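PDB 4DNG: uncharacterized aldehyde dehydrogenase AldY from Bacillus subtilis, which probably oxidises aldehydes to carboxylates with NAD(+) as electron acceptor, and may contribute to protecting cells against stress from ethanol and related compounds. Local coordinates for residues D84-G96 against D179-A191. Numbering follows the deposited sequence.
Sequences DDIIMMIARETGG and DIQTAISGGTIIA
Glu93, in the last turn of helix 83-94, drives its carboxylate into the first turn of helix 183-196, where it takes up the backbone N-H groups of Ile184 and Ser185. This is helix packing in the NAD-binding, Rossmann-like part of the aldehyde dehydrogenase fold; the N-to-C directions of the two short helical segments differ by 140°, and their axes approach to 9.0 Å. Each carboxylate oxygen uses its syn lone pair: OE2 accepts from Ile184 N at 2.8 Å and OE1 from Ser185 N at 2.7 Å, both nearly straight. Ser185 OG also donates to Glu93 OE1, though the modelled 2.5 Å is too short to trust in detail. The chain gets there because CG of Glu93 lies anti to the backbone N (chi1 -166°) and the rest runs out extended. Negative charge at this N-terminal turn should suit the helix dipole. A leucine in place of Glu93 would probably leave the buried amides of Ile184 and Ser185 without their acceptor. Beside the polar grip, Met89 CG meets Ile184 CG2 at 3.7 Å, the two side chains crossing at about a right angle, while Ile189 continues the apolar seam toward Ile86. At the other flank, Ile90 lays its CG1 3.7 Å from Ser185 CB. Farther out, Phe3 packs on Ile86 and Met89, and Gln181 is held at both ends of its amide, NE2 by Glu24 OE2 and OE1 by the backbone N of Leu27.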
ATOM      1  N   ASP A  84     -12.864  15.594 -32.209  1.00 77.44           N
ATOM      2  CA  ASP A  84     -13.061  17.038 -32.372  1.00 83.16           C
ATOM      3  C   ASP A  84     -14.046  17.641 -31.371  1.00 80.68           C
ATOM      4  O   ASP A  84     -13.727  18.620 -30.701  1.00 76.90           O
ATOM      5  CB  ASP A  84     -13.407  17.377 -33.827  1.00 76.44           C
ATOM      6  CG  ASP A  84     -12.217  17.200 -34.744  1.00 81.82           C
ATOM      7  OD1 ASP A  84     -11.075  17.326 -34.259  1.00 81.99           O
ATOM      8  OD2 ASP A  84     -12.403  16.942 -35.949  1.00 94.52           O
ATOM      9  N   ASP A  85     -15.221  17.024 -31.268  1.00 82.72           N
ATOM     10  CA  ASP A  85     -16.252  17.399 -30.302  1.00 76.77           C
ATOM     11  C   ASP A  85     -15.814  17.217 -28.849  1.00 76.28           C
ATOM     12  O   ASP A  85     -16.181  18.002 -27.978  1.00 83.10           O
ATOM     13  CB  ASP A  85     -17.518  16.585 -30.572  1.00 77.87           C
ATOM     14  CG  ASP A  85     -18.079  16.816 -31.980  1.00 88.87           C
ATOM     15  OD1 ASP A  85     -18.067  17.983 -32.437  1.00 91.23           O
ATOM     16  OD2 ASP A  85     -18.539  15.838 -32.625  1.00 88.35           O
ATOM     17  N   ILE A  86     -15.041  16.173 -28.584  1.00 71.58           N
ATOM     18  CA  ILE A  86     -14.608  15.878 -27.231  1.00 68.22           C
ATOM     19  C   ILE A  86     -13.626  16.957 -26.796  1.00 71.58           C
ATOM     20  O   ILE A  86     -13.744  17.497 -25.693  1.00 74.73           O
ATOM     21  CB  ILE A  86     -14.027  14.447 -27.126  1.00 64.82           C
ATOM     22  CG1 ILE A  86     -15.103  13.411 -27.511  1.00 67.38           C
ATOM     23  CG2 ILE A  86     -13.488  14.169 -25.742  1.00 61.68           C
ATOM     24  CD1 ILE A  86     -14.628  11.968 -27.583  1.00 69.50           C
ATOM     25  N   ILE A  87     -12.695  17.300 -27.686  1.00 72.74           N
ATOM     26  CA  ILE A  87     -11.666  18.306 -27.408  1.00 72.64           C
ATOM     27  C   ILE A  87     -12.316  19.658 -27.070  1.00 73.00           C
ATOM     28  O   ILE A  87     -12.023  20.273 -26.044  1.00 70.02           O
ATOM     29  CB  ILE A  87     -10.608  18.367 -28.549  1.00 72.90           C
ATOM     30  CG1 ILE A  87      -9.675  17.143 -28.448  1.00 71.53           C
ATOM     31  CG2 ILE A  87      -9.796  19.668 -28.523  1.00 67.70           C
ATOM     32  CD1 ILE A  87      -8.726  16.944 -29.614  1.00 69.38           C
ATOM     33  N   MET A  88     -13.247  20.072 -27.914  1.00 76.22           N
ATOM     34  CA  MET A  88     -14.043  21.263 -27.669  1.00 72.42           C
ATOM     35  C   MET A  88     -14.679  21.239 -26.291  1.00 71.06           C
ATOM     36  O   MET A  88     -14.521  22.193 -25.534  1.00 75.92           O
ATOM     37  CB  MET A  88     -15.113  21.447 -28.753  1.00 71.32           C
ATOM     38  CG  MET A  88     -15.763  22.827 -28.720  1.00 84.07           C
ATOM     39  SD  MET A  88     -14.567  24.194 -28.750  1.00 95.11           S
ATOM     40  CE  MET A  88     -14.158  24.258 -30.497  1.00 96.64           C
ATOM     41  N   MET A  89     -15.377  20.150 -25.965  1.00 68.62           N
ATOM     42  CA  MET A  89     -16.041  20.024 -24.665  1.00 72.14           C
ATOM     43  C   MET A  89     -15.084  20.047 -23.447  1.00 67.96           C
ATOM     44  O   MET A  89     -15.380  20.715 -22.449  1.00 67.38           O
ATOM     45  CB  MET A  89     -16.968  18.807 -24.635  1.00 78.91           C
ATOM     46  CG  MET A  89     -17.785  18.675 -23.348  1.00 86.63           C
ATOM     47  SD  MET A  89     -18.888  20.054 -22.965  1.00 85.69           S
ATOM     48  CE  MET A  89     -20.015  19.967 -24.348  1.00 83.90           C
ATOM     49  N   ILE A  90     -13.948  19.343 -23.535  1.00 63.94           N
ATOM     50  CA  ILE A  90     -12.914  19.425 -22.495  1.00 61.31           C
ATOM     51  C   ILE A  90     -12.477  20.871 -22.291  1.00 60.45           C
ATOM     52  O   ILE A  90     -12.337  21.316 -21.164  1.00 60.93           O
ATOM     53  CB  ILE A  90     -11.656  18.573 -22.806  1.00 62.16           C
ATOM     54  CG1 ILE A  90     -11.977  17.068 -22.758  1.00 62.83           C
ATOM     55  CG2 ILE A  90     -10.539  18.883 -21.814  1.00 52.17           C
ATOM     56  CD1 ILE A  90     -10.973  16.228 -23.521  1.00 59.09           C
ATOM     57  N   ALA A  91     -12.250  21.588 -23.387  1.00 59.09           N
ATOM     58  CA  ALA A  91     -11.917  22.998 -23.313  1.00 65.75           C
ATOM     59  C   ALA A  91     -13.034  23.825 -22.632  1.00 68.59           C
ATOM     60  O   ALA A  91     -12.769  24.520 -21.652  1.00 65.65           O
ATOM     61  CB  ALA A  91     -11.592  23.544 -24.699  1.00 69.18           C
ATOM     62  N   ARG A  92     -14.273  23.705 -23.113  1.00 71.24           N
ATOM     63  CA  ARG A  92     -15.396  24.482 -22.559  1.00 73.53           C
ATOM     64  C   ARG A  92     -15.591  24.267 -21.062  1.00 73.89           C
ATOM     65  O   ARG A  92     -15.791  25.229 -20.326  1.00 71.67           O
ATOM     66  CB  ARG A  92     -16.717  24.198 -23.284  1.00 76.65           C
ATOM     67  CG  ARG A  92     -16.591  23.929 -24.776  1.00 84.01           C
ATOM     68  CD  ARG A  92     -17.693  24.584 -25.602  1.00 91.57           C
ATOM     69  NE  ARG A  92     -19.040  24.038 -25.392  1.00 90.96           N
ATOM     70  CZ  ARG A  92     -19.982  24.618 -24.649  1.00 89.90           C
ATOM     71  NH1 ARG A  92     -19.718  25.757 -24.013  1.00101.39           N
ATOM     72  NH2 ARG A  92     -21.186  24.062 -24.529  1.00 77.52           N
ATOM     73  N   GLU A  93     -15.510  23.016 -20.613  1.00 70.19           N
ATOM     74  CA  GLU A  93     -15.912  22.670 -19.239  1.00 68.87           C
ATOM     75  C   GLU A  93     -14.833  23.040 -18.264  1.00 66.63           C
ATOM     76  O   GLU A  93     -15.088  23.424 -17.126  1.00 67.58           O
ATOM     77  CB  GLU A  93     -16.197  21.172 -19.114  1.00 60.60           C
ATOM     78  CG  GLU A  93     -16.934  20.790 -17.847  1.00 61.24           C
ATOM     79  CD  GLU A  93     -17.229  19.298 -17.728  1.00 72.18           C
ATOM     80  OE1 GLU A  93     -16.408  18.459 -18.177  1.00 66.54           O
ATOM     81  OE2 GLU A  93     -18.292  18.951 -17.165  1.00 84.09           O
ATOM     82  N   THR A  94     -13.623  22.957 -18.777  1.00 66.80           N
ATOM     83  CA  THR A  94     -12.414  22.838 -18.004  1.00 62.51           C
ATOM     84  C   THR A  94     -11.617  24.145 -18.038  1.00 67.77           C
ATOM     85  O   THR A  94     -10.836  24.418 -17.133  1.00 63.70           O
ATOM     86  CB  THR A  94     -11.630  21.651 -18.598  1.00 60.91           C
ATOM     87  OG1 THR A  94     -11.554  20.575 -17.651  1.00 75.49           O
ATOM     88  CG2 THR A  94     -10.290  22.022 -19.034  1.00 55.77           C
ATOM     89  N   GLY A  95     -11.832  24.964 -19.072  1.00 74.52           N
ATOM     90  CA  GLY A  95     -11.078  26.218 -19.230  1.00 75.24           C
ATOM     91  C   GLY A  95      -9.671  25.982 -19.762  1.00 70.26           C
ATOM     92  O   GLY A  95      -8.938  26.917 -20.072  1.00 70.91           O
ATOM     93  N   GLY A  96      -9.292  24.714 -19.851  1.00 64.27           N
ATOM     94  CA  GLY A  96      -8.098  24.309 -20.568  1.00 59.37           C
ATOM     95  C   GLY A  96      -8.211  24.686 -22.027  1.00 65.73           C
ATOM     96  O   GLY A  96      -9.303  24.761 -22.611  1.00 64.28           O
ATOM     97  N   ASP A 179     -15.102  15.597 -10.328  1.00 50.60           N
ATOM     98  CA  ASP A 179     -15.546  16.834  -9.765  1.00 50.75           C
ATOM     99  C   ASP A 179     -16.761  17.202 -10.613  1.00 55.42           C
ATOM    100  O   ASP A 179     -16.686  17.222 -11.864  1.00 58.59           O
ATOM    101  CB  ASP A 179     -14.431  17.878  -9.902  1.00 52.67           C
ATOM    102  CG  ASP A 179     -14.779  19.192  -9.266  1.00 58.13           C
ATOM    103  OD1 ASP A 179     -13.927  19.722  -8.539  1.00 77.21           O
ATOM    104  OD2 ASP A 179     -15.898  19.706  -9.473  1.00 63.58           O
ATOM    105  N   ILE A 180     -17.875  17.494  -9.950  1.00 53.55           N
ATOM    106  CA  ILE A 180     -19.087  17.895 -10.661  1.00 52.90           C
ATOM    107  C   ILE A 180     -18.781  18.977 -11.719  1.00 57.68           C
ATOM    108  O   ILE A 180     -19.282  18.903 -12.846  1.00 59.48           O
ATOM    109  CB  ILE A 180     -20.242  18.320  -9.696  1.00 52.33           C
ATOM    110  CG1 ILE A 180     -21.566  18.543 -10.480  1.00 59.76           C
ATOM    111  CG2 ILE A 180     -19.893  19.581  -8.894  1.00 49.89           C
ATOM    112  CD1 ILE A 180     -22.096  17.310 -11.196  1.00 58.34           C
ATOM    113  N   GLN A 181     -17.924  19.950 -11.389  1.00 57.65           N
ATOM    114  CA  GLN A 181     -17.645  21.037 -12.334  1.00 59.72           C
ATOM    115  C   GLN A 181     -16.972  20.569 -13.616  1.00 63.85           C
ATOM    116  O   GLN A 181     -16.948  21.299 -14.595  1.00 66.11           O
ATOM    117  CB  GLN A 181     -16.908  22.225 -11.692  1.00 52.51           C
ATOM    118  CG  GLN A 181     -17.831  23.189 -10.932  1.00 60.19           C
ATOM    119  CD  GLN A 181     -18.996  23.739 -11.773  1.00 68.05           C
ATOM    120  OE1 GLN A 181     -18.825  24.242 -12.903  1.00 72.22           O
ATOM    121  NE2 GLN A 181     -20.193  23.637 -11.221  1.00 69.90           N
ATOM    122  N   THR A 182     -16.431  19.357 -13.610  1.00 63.49           N
ATOM    123  CA  THR A 182     -15.861  18.777 -14.831  1.00 63.28           C
ATOM    124  C   THR A 182     -16.404  17.343 -15.030  1.00 64.78           C
ATOM    125  O   THR A 182     -15.671  16.425 -15.412  1.00 72.24           O
ATOM    126  CB  THR A 182     -14.318  18.779 -14.756  1.00 58.82           C
ATOM    127  OG1 THR A 182     -13.939  18.259 -13.492  1.00 53.36           O
ATOM    128  CG2 THR A 182     -13.747  20.205 -14.832  1.00 57.73           C
ATOM    129  N   ALA A 183     -17.694  17.151 -14.772  1.00 54.63           N
ATOM    130  CA  ALA A 183     -18.274  15.811 -14.834  1.00 57.47           C
ATOM    131  C   ALA A 183     -18.418  15.260 -16.242  1.00 67.67           C
ATOM    132  O   ALA A 183     -18.481  14.035 -16.427  1.00 71.28           O
ATOM    133  CB  ALA A 183     -19.617  15.788 -14.142  1.00 62.33           C
ATOM    134  N   ILE A 184     -18.522  16.152 -17.229  1.00 66.50           N
ATOM    135  CA  ILE A 184     -18.705  15.706 -18.596  1.00 63.29           C
ATOM    136  C   ILE A 184     -17.404  15.101 -19.113  1.00 65.71           C
ATOM    137  O   ILE A 184     -17.391  13.981 -19.609  1.00 65.15           O
ATOM    138  CB  ILE A 184     -19.242  16.809 -19.528  1.00 62.56           C
ATOM    139  CG1 ILE A 184     -20.659  17.192 -19.111  1.00 64.65           C
ATOM    140  CG2 ILE A 184     -19.330  16.306 -20.958  1.00 59.01           C
ATOM    141  CD1 ILE A 184     -21.046  18.593 -19.491  1.00 69.30           C
ATOM    142  N   SER A 185     -16.308  15.829 -18.956  1.00 66.88           N
ATOM    143  CA  SER A 185     -15.029  15.343 -19.446  1.00 63.49           C
ATOM    144  C   SER A 185     -14.392  14.384 -18.472  1.00 64.88           C
ATOM    145  O   SER A 185     -13.671  13.496 -18.884  1.00 70.09           O
ATOM    146  CB  SER A 185     -14.085  16.490 -19.767  1.00 58.32           C
ATOM    147  OG  SER A 185     -14.247  17.503 -18.834  1.00 63.25           O
ATOM    148  N   GLY A 186     -14.677  14.549 -17.183  1.00 60.92           N
ATOM    149  CA  GLY A 186     -14.157  13.637 -16.181  1.00 53.64           C
ATOM    150  C   GLY A 186     -15.007  12.393 -15.923  1.00 58.41           C
ATOM    151  O   GLY A 186     -14.583  11.502 -15.190  1.00 72.62           O
ATOM    152  N   GLY A 187     -16.197  12.309 -16.507  1.00 54.70           N
ATOM    153  CA  GLY A 187     -17.079  11.164 -16.242  1.00 58.36           C
ATOM    154  C   GLY A 187     -17.999  10.727 -17.360  1.00 57.81           C
ATOM    155  O   GLY A 187     -17.913   9.602 -17.841  1.00 57.83           O
ATOM    156  N   THR A 188     -18.888  11.610 -17.789  1.00 60.90           N
ATOM    157  CA  THR A 188     -19.998  11.150 -18.644  1.00 66.70           C
ATOM    158  C   THR A 188     -19.564  10.699 -20.044  1.00 66.21           C
ATOM    159  O   THR A 188     -20.088   9.706 -20.570  1.00 67.04           O
ATOM    160  CB  THR A 188     -21.141  12.177 -18.749  1.00 72.84           C
ATOM    161  OG1 THR A 188     -20.617  13.440 -19.177  1.00 80.00           O
ATOM    162  CG2 THR A 188     -21.827  12.346 -17.405  1.00 71.89           C
ATOM    163  N   ILE A 189     -18.610  11.424 -20.632  1.00 58.93           N
ATOM    164  CA  ILE A 189     -18.081  11.081 -21.947  1.00 59.67           C
ATOM    165  C   ILE A 189     -17.443   9.692 -21.890  1.00 60.44           C
ATOM    166  O   ILE A 189     -17.650   8.860 -22.793  1.00 66.43           O
ATOM    167  CB  ILE A 189     -17.073  12.133 -22.457  1.00 57.45           C
ATOM    168  CG1 ILE A 189     -17.797  13.407 -22.848  1.00 61.22           C
ATOM    169  CG2 ILE A 189     -16.301  11.622 -23.666  1.00 60.72           C
ATOM    170  CD1 ILE A 189     -16.851  14.575 -23.039  1.00 68.54           C
ATOM    171  N   ILE A 190     -16.702   9.441 -20.811  1.00 55.22           N
ATOM    172  CA  ILE A 190     -16.051   8.159 -20.593  1.00 56.60           C
ATOM    173  C   ILE A 190     -17.121   7.069 -20.474  1.00 60.97           C
ATOM    174  O   ILE A 190     -17.027   6.031 -21.138  1.00 63.55           O
ATOM    175  CB  ILE A 190     -15.133   8.190 -19.358  1.00 57.01           C
ATOM    176  CG1 ILE A 190     -13.809   8.830 -19.729  1.00 54.79           C
ATOM    177  CG2 ILE A 190     -14.865   6.780 -18.851  1.00 60.62           C
ATOM    178  CD1 ILE A 190     -13.021   9.356 -18.546  1.00 53.08           C
ATOM    179  N   ALA A 191     -18.142   7.317 -19.654  1.00 55.51           N
ATOM    180  CA  ALA A 191     -19.286   6.384 -19.567  1.00 59.36           C
ATOM    181  C   ALA A 191     -19.929   6.138 -20.931  1.00 65.30           C
ATOM    182  O   ALA A 191     -20.216   4.991 -21.304  1.00 71.93           O
ATOM    183  CB  ALA A 191     -20.319   6.869 -18.570  1.00 56.93           C
TER